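PDB 2ZC0: alanine glyoxylate transaminase from Thermococcus litoralis, which probably catalyses pyridoxal-phosphate-dependent transfer of the amino group of alanine to glyoxylate, yielding pyruvate and glycine. Local coordinates for residues Ser68-Ala74 and Phe277-Ile282; Gly76-Leu80 and Gln284-Leu288; Leu113-Leu118 and Ile264-Val268; Ile101-Ile105 and Leu269-Gln273. All coordinates share one frame; numbering follows the deposited sequence.

Contact 1. Residues Ser68-Ala74 and Phe277-Ile282; sequences SVMYTPA and FCAPAI. With PMP (4'-deoxy-4'-aminopyridoxal-5'-phosphate), chain I.
A cofactor site shared between subunits, familiar from class I aminotransferases, is where Tyr-71 and Phe-277 meet as an aromatic pair. The pyridoxamine phosphate they meet is also hydrogen-bonded by the second subunit, through Thr-108, Tyr-132 and Asn-186 among others. The two rings make an offset stack, with centroids 3.8 Å apart and planes 17° from parallel. CE2 of Phe-277 lies over the centre of the tyrosine ring, whereas CE1 of Tyr-71 sits nearer the rim of the phenylalanine. With its CG anti to the carbonyl carbon (chi1 -71°), Tyr-71 carries its hydroxyl to the cofactor, where OH accepts a hydrogen bond from N4A of PMP at 2.8 Å and gives one to the phosphate oxygen O2P, modelled so short that its exact length is doubtful. Phe-277 CE1 comes within 3.5 Å of the same N4A of PMP.

Behind the rings, Thr-72 N sends a weak hydrogen bond to Cys-278 SG at 3.5 Å. Water links the backbones at both ends, between Ser-68 O and Ile-282 N and again between Ala-74 O and Ala-279 N. The CB of Ala-281 rests 3.3 Å from Ser-68 O, and Tyr-71 N hydrogen-bonds to OD1 of Asp-43 of the second subunit. Stacking thus limits the tilt of the Tyr-71 ring, while one hydroxyl joins the amine and the phosphate of a cofactor gripped largely from the neighbouring chain.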
loop_
_atom_site.group_PDB
_atom_site.type_symbol
_atom_site.label_atom_id
_atom_site.label_comp_id
_atom_site.label_asym_id
_atom_site.label_seq_id
_atom_site.Cartn_x
_atom_site.Cartn_y
_atom_site.Cartn_z
ATOM N N SER A 68 -0.777 26.844 -28.806
ATOM C CA SER A 68 -0.719 27.437 -27.476
ATOM C C SER A 68 -2.026 27.305 -26.700
ATOM O O SER A 68 -2.095 27.693 -25.537
ATOM C CB SER A 68 -0.323 28.918 -27.548
ATOM O OG SER A 68 -1.403 29.728 -27.970
ATOM N N VAL A 69 -3.057 26.748 -27.325
ATOM C CA VAL A 69 -4.339 26.597 -26.642
ATOM C C VAL A 69 -4.730 25.126 -26.544
ATOM O O VAL A 69 -5.808 24.786 -26.051
ATOM C CB VAL A 69 -5.456 27.356 -27.385
ATOM C CG1 VAL A 69 -5.918 26.557 -28.608
ATOM C CG2 VAL A 69 -6.609 27.627 -26.450
ATOM N N MET A 70 -3.833 24.256 -26.990
ATOM C CA MET A 70 -4.113 22.829 -27.004
ATOM C C MET A 70 -3.189 21.981 -26.136
ATOM O O MET A 70 -2.245 22.478 -25.518
ATOM C CB MET A 70 -4.040 22.308 -28.444
ATOM C CG MET A 70 -4.996 22.963 -29.444
ATOM S SD MET A 70 -4.939 22.104 -31.051
ATOM C CE MET A 70 -3.505 22.831 -31.809
ATOM N N TYR A 71 -3.468 20.684 -26.090
ATOM C CA TYR A 71 -2.630 19.774 -25.333
ATOM C C TYR A 71 -1.220 19.836 -25.896
ATOM O O TYR A 71 -1.001 20.306 -27.014
ATOM C CB TYR A 71 -3.140 18.339 -25.458
ATOM C CG TYR A 71 -4.427 18.080 -24.721
ATOM C CD1 TYR A 71 -4.542 18.386 -23.364
ATOM C CD2 TYR A 71 -5.509 17.464 -25.360
ATOM C CE1 TYR A 71 -5.691 18.079 -22.661
ATOM C CE2 TYR A 71 -6.664 17.153 -24.666
ATOM C CZ TYR A 71 -6.747 17.462 -23.315
ATOM O OH TYR A 71 -7.874 17.156 -22.606
ATOM N N THR A 72 -0.268 19.341 -25.116
ATOM C CA THR A 72 1.134 19.290 -25.518
ATOM C C THR A 72 1.582 17.885 -25.134
ATOM O O THR A 72 0.884 17.203 -24.402
ATOM C CB THR A 72 1.987 20.309 -24.717
ATOM O OG1 THR A 72 3.286 20.425 -25.305
ATOM C CG2 THR A 72 2.169 19.840 -23.299
ATOM N N PRO A 73 2.720 17.420 -25.656
ATOM C CA PRO A 73 3.129 16.075 -25.246
ATOM C C PRO A 73 3.318 16.078 -23.719
ATOM O O PRO A 73 3.694 17.099 -23.134
ATOM C CB PRO A 73 4.445 15.871 -25.994
ATOM C CG PRO A 73 4.212 16.627 -27.280
ATOM C CD PRO A 73 3.483 17.888 -26.829
ATOM N N ALA A 74 3.053 14.942 -23.081
ATOM C CA ALA A 74 3.177 14.826 -21.629
ATOM C C ALA A 74 4.474 15.431 -21.086
ATOM O O ALA A 74 4.474 16.056 -20.030
ATOM C CB ALA A 74 3.061 13.359 -21.206
ATOM N N PHE A 277 -1.894 15.434 -17.442
ATOM C CA PHE A 277 -2.023 15.460 -18.904
ATOM C C PHE A 277 -0.812 16.198 -19.465
ATOM O O PHE A 277 -0.029 15.636 -20.226
ATOM C CB PHE A 277 -3.321 16.124 -19.399
ATOM C CG PHE A 277 -3.830 15.527 -20.690
ATOM C CD1 PHE A 277 -4.905 14.640 -20.686
ATOM C CD2 PHE A 277 -3.178 15.776 -21.899
ATOM C CE1 PHE A 277 -5.320 14.007 -21.860
ATOM C CE2 PHE A 277 -3.587 15.143 -23.082
ATOM C CZ PHE A 277 -4.659 14.258 -23.061
ATOM N N CYS A 278 -0.659 17.460 -19.086
ATOM C CA CYS A 278 0.506 18.240 -19.503
ATOM C C CYS A 278 0.524 19.570 -18.784
ATOM O O CYS A 278 -0.484 20.007 -18.239
ATOM C CB CYS A 278 0.519 18.487 -21.021
ATOM S SG CYS A 278 -0.760 19.594 -21.618
ATOM N N ALA A 279 1.699 20.185 -18.758
ATOM C CA ALA A 279 1.881 21.504 -18.155
ATOM C C ALA A 279 1.095 22.448 -19.074
ATOM O O ALA A 279 0.874 22.135 -20.248
ATOM C CB ALA A 279 3.366 21.865 -18.157
ATOM N N PRO A 280 0.666 23.609 -18.562
ATOM C CA PRO A 280 -0.102 24.613 -19.315
ATOM C C PRO A 280 0.598 25.043 -20.610
ATOM O O PRO A 280 1.756 25.453 -20.582
ATOM C CB PRO A 280 -0.213 25.780 -18.325
ATOM C CG PRO A 280 -0.066 25.125 -16.988
ATOM C CD PRO A 280 1.009 24.110 -17.222
ATOM N N ALA A 281 -0.108 24.960 -21.734
ATOM C CA ALA A 281 0.464 25.332 -23.025
ATOM C C ALA A 281 0.915 26.790 -23.051
ATOM O O ALA A 281 2.025 27.099 -23.504
ATOM C CB ALA A 281 -0.544 25.083 -24.137
ATOM N N ILE A 282 0.061 27.685 -22.567
ATOM C CA ILE A 282 0.411 29.096 -22.550
ATOM C C ILE A 282 1.672 29.348 -21.737
ATOM O O ILE A 282 2.537 30.107 -22.156
ATOM C CB ILE A 282 -0.696 29.969 -21.947
ATOM C CG1 ILE A 282 -1.073 29.438 -20.572
ATOM C CG2 ILE A 282 -1.888 30.023 -22.889
ATOM C CD1 ILE A 282 -2.091 30.283 -19.883
HETATM N N1 PMP I . -12.555 13.504 -18.850
HETATM C C2 PMP I . -12.844 13.086 -20.104
HETATM C C2A PMP I . -14.036 12.135 -20.258
HETATM C C3 PMP I . -12.081 13.519 -21.220
HETATM O O3 PMP I . -12.409 13.068 -22.481
HETATM C C4 PMP I . -10.966 14.418 -20.996
HETATM C C4A PMP I . -10.136 14.893 -22.208
HETATM N N4A PMP I . -8.725 14.527 -22.133
HETATM C C5 PMP I . -10.687 14.858 -19.539
HETATM C C6 PMP I . -11.517 14.363 -18.510
HETATM C C5A PMP I . -9.544 15.813 -19.174
HETATM O O4P PMP I . -9.862 16.821 -19.490
HETATM P P PMP I . -8.745 18.001 -19.101
HETATM O O1P PMP I . -9.359 19.490 -18.120
HETATM O O2P PMP I . -8.139 18.647 -20.794
HETATM O O3P PMP I . -7.307 17.378 -18.187
HETATM O O HOH W 1 -3.044 27.203 -22.741
HETATM O O HOH W 2 0.211 14.864 -22.956
HETATM O O HOH W 3 4.113 18.979 -20.147
#

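Contact 2. Residues Gly76-Leu80 and Gln284-Leu288; sequences GIPEL and QYIAL
Ile-77 pressed against Tyr-285 and Leu-288 marks a mainly apolar, buried contact between the start of helix 78-91 and the flank of helix 281-292. It illustrates how a helix N-terminus can be seated largely by apolar side chains. Ile-77 occupies the N-cap position, and its CG1 lies between the backbone N and the carbonyl carbon (chi1 52°), which sends the long branch toward helix 281-292. The terminal CD1 of Ile-77 stands 3.8 Å from the centroid of the Tyr-285 ring and only 13° off the ring normal, a CH-pi contact over the middle of the face. The tyrosine hydroxyl continues past the isoleucine to a hydrogen bond with Lys-67.

One turn further along, Leu-288 straddles Glu-79 with both methyls. Its CD2 touches Glu-79 CB at 3.5 Å, while its CD1 reaches Leu-80 N at 3.8 Å. The side chains of Leu-80 and Gln-284 cross at about a right angle, with Leu-80 CD1 3.5 Å from Gln-284 CB, so the aliphatic root of the glutamine serves as packing surface. Glu-79 bends at chi2, and its OE1 is buried with no partner in the model, 4.5 Å from Tyr-285 OH. Dispersion and the fit of branched chains therefore carry most of this contact, and burial of OE1 without a modelled partner may raise the pKa of Glu-79.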
loop_
_atom_site.group_PDB
_atom_site.type_symbol
_atom_site.label_atom_id
_atom_site.label_comp_id
_atom_site.label_asym_id
_atom_site.label_seq_id
_atom_site.Cartn_x
_atom_site.Cartn_y
_atom_site.Cartn_z
ATOM N N GLY A 76 6.142 17.894 -22.378
ATOM C CA GLY A 76 6.324 19.285 -22.749
ATOM C C GLY A 76 6.758 19.459 -24.194
ATOM O O GLY A 76 7.442 18.596 -24.735
ATOM N N ILE A 77 6.371 20.567 -24.822
ATOM C CA ILE A 77 6.741 20.798 -26.212
ATOM C C ILE A 77 8.251 20.683 -26.387
ATOM O O ILE A 77 9.024 21.146 -25.545
ATOM C CB ILE A 77 6.272 22.187 -26.716
ATOM C CG1 ILE A 77 6.731 23.280 -25.756
ATOM C CG2 ILE A 77 4.748 22.212 -26.861
ATOM C CD1 ILE A 77 6.239 24.663 -26.154
ATOM N N PRO A 78 8.692 20.060 -27.494
ATOM C CA PRO A 78 10.118 19.868 -27.798
ATOM C C PRO A 78 10.969 21.143 -27.771
ATOM O O PRO A 78 12.107 21.118 -27.302
ATOM C CB PRO A 78 10.094 19.219 -29.184
ATOM C CG PRO A 78 8.763 18.512 -29.217
ATOM C CD PRO A 78 7.840 19.502 -28.563
ATOM N N GLU A 79 10.432 22.249 -28.279
ATOM C CA GLU A 79 11.185 23.503 -28.306
ATOM C C GLU A 79 11.601 23.939 -26.898
ATOM O O GLU A 79 12.745 24.326 -26.681
ATOM C CB GLU A 79 10.359 24.632 -28.953
ATOM C CG GLU A 79 9.669 24.282 -30.274
ATOM C CD GLU A 79 8.562 23.258 -30.102
ATOM O OE1 GLU A 79 7.840 23.329 -29.085
ATOM O OE2 GLU A 79 8.406 22.390 -30.983
ATOM N N LEU A 80 10.667 23.870 -25.949
ATOM C CA LEU A 80 10.931 24.255 -24.562
ATOM C C LEU A 80 12.010 23.362 -23.944
ATOM O O LEU A 80 12.924 23.843 -23.277
ATOM C CB LEU A 80 9.652 24.148 -23.722
ATOM C CG LEU A 80 9.391 25.251 -22.684
ATOM C CD1 LEU A 80 8.249 24.845 -21.780
ATOM C CD2 LEU A 80 10.639 25.521 -21.869
ATOM N N GLN A 284 4.054 27.285 -21.156
ATOM C CA GLN A 284 5.198 26.690 -21.831
ATOM C C GLN A 284 5.677 27.600 -22.965
ATOM O O GLN A 284 6.869 27.868 -23.098
ATOM C CB GLN A 284 4.842 25.301 -22.380
ATOM C CG GLN A 284 4.545 24.231 -21.319
ATOM C CD GLN A 284 4.409 22.852 -21.933
ATOM O OE1 GLN A 284 3.363 22.195 -21.810
ATOM N NE2 GLN A 284 5.468 22.400 -22.607
ATOM N N TYR A 285 4.742 28.078 -23.776
ATOM C CA TYR A 285 5.088 28.952 -24.885
ATOM C C TYR A 285 5.626 30.297 -24.391
ATOM O O TYR A 285 6.592 30.821 -24.946
ATOM C CB TYR A 285 3.875 29.123 -25.809
ATOM C CG TYR A 285 3.776 28.012 -26.832
ATOM C CD1 TYR A 285 4.748 27.873 -27.818
ATOM C CD2 TYR A 285 2.742 27.074 -26.790
ATOM C CE1 TYR A 285 4.706 26.832 -28.736
ATOM C CE2 TYR A 285 2.688 26.021 -27.707
ATOM C CZ TYR A 285 3.681 25.910 -28.676
ATOM O OH TYR A 285 3.671 24.866 -29.579
ATOM N N ILE A 286 5.016 30.837 -23.339
ATOM C CA ILE A 286 5.482 32.094 -22.766
ATOM C C ILE A 286 6.944 31.920 -22.342
ATOM O O ILE A 286 7.783 32.792 -22.587
ATOM C CB ILE A 286 4.658 32.505 -21.523
ATOM C CG1 ILE A 286 3.268 33.000 -21.932
ATOM C CG2 ILE A 286 5.385 33.609 -20.755
ATOM C CD1 ILE A 286 2.448 33.512 -20.758
ATOM N N ALA A 287 7.236 30.790 -21.702
ATOM C CA ALA A 287 8.584 30.467 -21.228
ATOM C C ALA A 287 9.548 30.225 -22.383
ATOM O O ALA A 287 10.744 30.505 -22.277
ATOM C CB ALA A 287 8.540 29.224 -20.328
ATOM N N LEU A 288 9.019 29.689 -23.480
ATOM C CA LEU A 288 9.824 29.407 -24.659
ATOM C C LEU A 288 10.334 30.700 -25.292
ATOM O O LEU A 288 11.509 30.800 -25.647
ATOM C CB LEU A 288 9.009 28.620 -25.686
ATOM C CG LEU A 288 9.723 28.332 -27.010
ATOM C CD1 LEU A 288 11.012 27.562 -26.757
ATOM C CD2 LEU A 288 8.797 27.552 -27.915
#

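Contact 3. Residues Leu113-Leu118 and Ile264-Val268; sequences LLGRVL and ILKKV
Val-268 and Val-117 share one rotamer, CG1 anti to the backbone N and CG2 beside it (chi1 167° and 166°), and this turns the two CG2 methyls onto each other at 4.1 Å. The CG2 of Val-268 is touched from a second direction by Leu-114 CD1, at 3.7 Å, so this one methyl is wedged between two side chains one helical turn apart. Val-117 meanwhile lays CG1 against Lys-267 CB at 4.0 Å, the two side chains meeting nearly at right angles. The contact is a crossing of helix 106-118 over helix 262-272, whose short segments run 9.9 Å apart at closest approach with an angle of 112° between their directions. Both helices pack on the large mixed sheet: Leu-114 and Val-268 touch Ile-258 of one strand, Leu-118 and Ile-264 touch Ile-240 of another. There the Leu-118 CD2 methyl meets Ile-264 CD1 at 3.9 Å, again with the side chains crossing roughly square. The Lys-267 side chain packs through its CB; beyond that it bends at chi2 and leads the NZ away to the backbone oxygens of Ile-14 and Ala-11 of the second subunit.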
loop_
_atom_site.group_PDB
_atom_site.type_symbol
_atom_site.label_atom_id
_atom_site.label_comp_id
_atom_site.label_asym_id
_atom_site.label_seq_id
_atom_site.Cartn_x
_atom_site.Cartn_y
_atom_site.Cartn_z
ATOM N N LEU A 113 5.471 13.694 -8.802
ATOM C CA LEU A 113 5.649 12.668 -9.817
ATOM C C LEU A 113 6.778 11.711 -9.396
ATOM O O LEU A 113 6.624 10.493 -9.473
ATOM C CB LEU A 113 5.946 13.328 -11.177
ATOM C CG LEU A 113 4.758 13.349 -12.162
ATOM C CD1 LEU A 113 3.483 13.652 -11.427
ATOM C CD2 LEU A 113 4.998 14.354 -13.289
ATOM N N LEU A 114 7.892 12.263 -8.915
ATOM C CA LEU A 114 9.011 11.444 -8.466
ATOM C C LEU A 114 8.660 10.584 -7.240
ATOM O O LEU A 114 9.074 9.430 -7.144
ATOM C CB LEU A 114 10.228 12.320 -8.111
ATOM C CG LEU A 114 11.347 12.626 -9.134
ATOM C CD1 LEU A 114 11.212 11.753 -10.400
ATOM C CD2 LEU A 114 11.314 14.086 -9.462
ATOM N N GLY A 115 7.922 11.149 -6.289
ATOM C CA GLY A 115 7.579 10.386 -5.107
ATOM C C GLY A 115 6.710 9.194 -5.443
ATOM O O GLY A 115 6.847 8.112 -4.866
ATOM N N ARG A 116 5.814 9.385 -6.395
ATOM C CA ARG A 116 4.920 8.314 -6.784
ATOM C C ARG A 116 5.641 7.139 -7.442
ATOM O O ARG A 116 5.240 5.997 -7.292
ATOM C CB ARG A 116 3.832 8.876 -7.691
ATOM C CG ARG A 116 2.986 9.920 -6.977
ATOM C CD ARG A 116 1.839 10.374 -7.858
ATOM N NE ARG A 116 1.195 9.206 -8.452
ATOM C CZ ARG A 116 -0.046 9.177 -8.922
ATOM N NH1 ARG A 116 -0.797 10.279 -8.862
ATOM N NH2 ARG A 116 -0.511 8.042 -9.446
ATOM N N VAL A 117 6.733 7.418 -8.130
ATOM C CA VAL A 117 7.482 6.372 -8.798
ATOM C C VAL A 117 8.597 5.800 -7.930
ATOM O O VAL A 117 9.046 4.677 -8.149
ATOM C CB VAL A 117 8.124 6.918 -10.093
ATOM C CG1 VAL A 117 9.171 5.952 -10.615
ATOM C CG2 VAL A 117 7.051 7.156 -11.146
ATOM N N LEU A 118 9.026 6.563 -6.932
ATOM C CA LEU A 118 10.139 6.138 -6.105
ATOM C C LEU A 118 9.835 5.737 -4.669
ATOM O O LEU A 118 10.666 5.118 -4.022
ATOM C CB LEU A 118 11.212 7.234 -6.122
ATOM C CG LEU A 118 11.806 7.602 -7.490
ATOM C CD1 LEU A 118 12.776 8.761 -7.314
ATOM C CD2 LEU A 118 12.514 6.398 -8.107
ATOM N N ILE A 264 13.688 5.240 -14.524
ATOM C CA ILE A 264 12.975 6.235 -13.725
ATOM C C ILE A 264 12.319 7.230 -14.677
ATOM O O ILE A 264 11.119 7.500 -14.569
ATOM C CB ILE A 264 13.925 6.966 -12.742
ATOM C CG1 ILE A 264 14.306 6.018 -11.607
ATOM C CG2 ILE A 264 13.256 8.211 -12.172
ATOM C CD1 ILE A 264 15.377 6.561 -10.702
ATOM N N LEU A 265 13.091 7.756 -15.626
ATOM C CA LEU A 265 12.537 8.702 -16.599
ATOM C C LEU A 265 11.355 8.083 -17.370
ATOM O O LEU A 265 10.329 8.740 -17.591
ATOM C CB LEU A 265 13.623 9.129 -17.592
ATOM C CG LEU A 265 13.163 9.901 -18.835
ATOM C CD1 LEU A 265 12.689 11.292 -18.436
ATOM C CD2 LEU A 265 14.341 9.995 -19.822
ATOM N N LYS A 266 11.517 6.819 -17.765
ATOM C CA LYS A 266 10.493 6.089 -18.516
ATOM C C LYS A 266 9.176 5.998 -17.736
ATOM O O LYS A 266 8.102 6.256 -18.284
ATOM C CB LYS A 266 10.992 4.672 -18.840
ATOM C CG LYS A 266 10.037 3.792 -19.654
ATOM C CD LYS A 266 10.468 2.318 -19.579
ATOM C CE LYS A 266 9.761 1.439 -20.627
ATOM N NZ LYS A 266 10.269 1.647 -22.019
ATOM N N LYS A 267 9.268 5.637 -16.460
ATOM C CA LYS A 267 8.087 5.515 -15.623
ATOM C C LYS A 267 7.490 6.855 -15.227
ATOM O O LYS A 267 6.282 6.979 -15.071
ATOM C CB LYS A 267 8.396 4.696 -14.368
ATOM C CG LYS A 267 8.456 3.206 -14.636
ATOM C CD LYS A 267 7.124 2.740 -15.256
ATOM C CE LYS A 267 7.141 1.262 -15.561
ATOM N NZ LYS A 267 5.904 0.604 -15.032
ATOM N N VAL A 268 8.325 7.864 -15.044
ATOM C CA VAL A 268 7.784 9.162 -14.692
ATOM C C VAL A 268 6.957 9.680 -15.855
ATOM O O VAL A 268 5.964 10.372 -15.664
ATOM C CB VAL A 268 8.878 10.172 -14.405
ATOM C CG1 VAL A 268 8.277 11.572 -14.368
ATOM C CG2 VAL A 268 9.539 9.845 -13.071
#

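Contact 4. Residues Ile101-Ile105 and Leu269-Gln273; sequences IVITI and LMQKQ
The flat group touched across this contact is the backbone carbonyl of Ile-103, which meets the end of Lys-272; no ring faces another here. The lysine NZ stands 3.0 Å from Ile-103 O, nearly on the extension of the carbonyl bond, with an angle at the oxygen of about 155°, and the hydrogen bond it gives is weak. Lys-272 CE is equally close to that oxygen. Asp-276, through a salt bridge, and the backbone oxygen of Ala-74, through a hydrogen bond, also hold the ammonium.

Lys-272 reaches this point because its chain leaves with CG anti to the backbone N (chi1 -162°), runs extended, and turns only at the last torsion (chi4 -65°). On the way it slides antiparallel past Val-102, bringing its CD to 3.6 Å from Val-102 CG1. The other valine methyl, CG2, presses on Leu-269 CD1 at 3.4 Å, tighter than ordinary carbon contact. Thr-104 lays its CG2 3.9 Å from Lys-272 CE, while its OG1 bonds to Gly-106 O, at the start of helix 106-118 and part of the cofactor pocket.

Strand 101-104 is one of the two outermost strands of the mixed sheet within the chain and pairs with strand 256-259; helix 262-272 covers one of its sides. Its other edge is tied to Asn-75 through Ile-103. A buried lysine thus joins the edge strand, the 68-74 loop and Asp-276, and this acidic partner, with the two carbonyl oxygens, would be expected to stabilise its positive charge.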
loop_
_atom_site.group_PDB
_atom_site.type_symbol
_atom_site.label_atom_id
_atom_site.label_comp_id
_atom_site.label_asym_id
_atom_site.label_seq_id
_atom_site.Cartn_x
_atom_site.Cartn_y
_atom_site.Cartn_z
ATOM N N ILE A 101 14.358 15.751 -20.018
ATOM C CA ILE A 101 13.679 16.831 -19.324
ATOM C C ILE A 101 12.179 16.617 -19.435
ATOM O O ILE A 101 11.659 16.419 -20.524
ATOM C CB ILE A 101 14.056 18.218 -19.925
ATOM C CG1 ILE A 101 15.515 18.557 -19.586
ATOM C CG2 ILE A 101 13.108 19.291 -19.412
ATOM C CD1 ILE A 101 15.979 19.922 -20.123
ATOM N N VAL A 102 11.498 16.624 -18.295
ATOM C CA VAL A 102 10.051 16.446 -18.250
ATOM C C VAL A 102 9.456 17.702 -17.604
ATOM O O VAL A 102 9.727 17.984 -16.434
ATOM C CB VAL A 102 9.648 15.206 -17.394
ATOM C CG1 VAL A 102 8.135 15.018 -17.420
ATOM C CG2 VAL A 102 10.355 13.962 -17.913
ATOM N N ILE A 103 8.670 18.444 -18.391
ATOM C CA ILE A 103 8.007 19.673 -17.957
ATOM C C ILE A 103 6.807 19.295 -17.105
ATOM O O ILE A 103 5.829 18.715 -17.596
ATOM C CB ILE A 103 7.475 20.519 -19.144
ATOM C CG1 ILE A 103 8.604 20.811 -20.133
ATOM C CG2 ILE A 103 6.875 21.829 -18.634
ATOM C CD1 ILE A 103 9.844 21.352 -19.493
ATOM N N THR A 104 6.891 19.666 -15.833
ATOM C CA THR A 104 5.879 19.362 -14.845
ATOM C C THR A 104 5.172 20.623 -14.362
ATOM O O THR A 104 5.537 21.743 -14.742
ATOM C CB THR A 104 6.538 18.666 -13.639
ATOM O OG1 THR A 104 7.572 19.507 -13.118
ATOM C CG2 THR A 104 7.159 17.349 -14.061
ATOM N N ILE A 105 4.154 20.429 -13.527
ATOM C CA ILE A 105 3.380 21.528 -12.956
ATOM C C ILE A 105 4.211 22.106 -11.815
ATOM O O ILE A 105 3.927 21.869 -10.640
ATOM C CB ILE A 105 2.017 21.013 -12.398
ATOM C CG1 ILE A 105 1.191 20.389 -13.526
ATOM C CG2 ILE A 105 1.238 22.153 -11.765
ATOM C CD1 ILE A 105 0.860 21.345 -14.657
ATOM N N LEU A 269 7.385 9.337 -17.062
ATOM C CA LEU A 269 6.713 9.759 -18.275
ATOM C C LEU A 269 5.417 8.951 -18.518
ATOM O O LEU A 269 4.398 9.524 -18.874
ATOM C CB LEU A 269 7.677 9.599 -19.453
ATOM C CG LEU A 269 7.947 10.785 -20.391
ATOM C CD1 LEU A 269 8.052 12.090 -19.616
ATOM C CD2 LEU A 269 9.249 10.504 -21.159
ATOM N N MET A 270 5.471 7.631 -18.330
ATOM C CA MET A 270 4.309 6.757 -18.526
ATOM C C MET A 270 3.133 7.129 -17.647
ATOM O O MET A 270 1.990 7.020 -18.065
ATOM C CB MET A 270 4.648 5.301 -18.218
ATOM C CG MET A 270 5.370 4.511 -19.289
ATOM S SD MET A 270 5.402 2.724 -18.832
ATOM C CE MET A 270 6.411 2.059 -20.167
ATOM N N GLN A 271 3.410 7.546 -16.414
ATOM C CA GLN A 271 2.330 7.900 -15.494
ATOM C C GLN A 271 1.798 9.323 -15.637
ATOM O O GLN A 271 0.663 9.591 -15.252
ATOM C CB GLN A 271 2.772 7.695 -14.042
ATOM C CG GLN A 271 3.897 8.622 -13.613
ATOM C CD GLN A 271 4.071 8.743 -12.094
ATOM O OE1 GLN A 271 3.502 7.974 -11.315
ATOM N NE2 GLN A 271 4.875 9.711 -11.679
ATOM N N LYS A 272 2.600 10.221 -16.208
ATOM C CA LYS A 272 2.224 11.629 -16.317
ATOM C C LYS A 272 0.953 12.081 -17.046
ATOM O O LYS A 272 0.236 12.933 -16.524
ATOM C CB LYS A 272 3.411 12.434 -16.851
ATOM C CG LYS A 272 3.309 13.928 -16.598
ATOM C CD LYS A 272 4.627 14.624 -16.948
ATOM C CE LYS A 272 4.543 16.117 -16.693
ATOM N NZ LYS A 272 3.553 16.743 -17.593
ATOM N N GLN A 273 0.658 11.554 -18.233
ATOM C CA GLN A 273 -0.544 12.021 -18.928
ATOM C C GLN A 273 -1.814 11.830 -18.071
ATOM O O GLN A 273 -2.642 12.731 -17.996
ATOM C CB GLN A 273 -0.688 11.353 -20.312
ATOM C CG GLN A 273 -1.832 11.964 -21.171
ATOM C CD GLN A 273 -1.807 11.540 -22.648
ATOM O OE1 GLN A 273 -1.192 12.202 -23.496
ATOM N NE2 GLN A 273 -2.487 10.435 -22.958
#

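All four contacts are largely buried, yet their chemistry follows their place. Contact 1 is the one that reaches a cofactor, and it mixes stacking, waters and polar bonds at the subunit boundary. Contact 2 shares helix 281-292 with it, but is mainly apolar and touched by no other chain. Contacts 3 and 4 both use helix 262-272, the former packing it on helix 106-118, the latter on the edge strand. Two hydrogen bonds stitch the set together: Lys-272 to Ala-74 between contacts 4 and 1, and Gln-271 to Leu-113 between contacts 4 and 3. Contacts 2 and 3, about 22 Å apart between centres, do not meet.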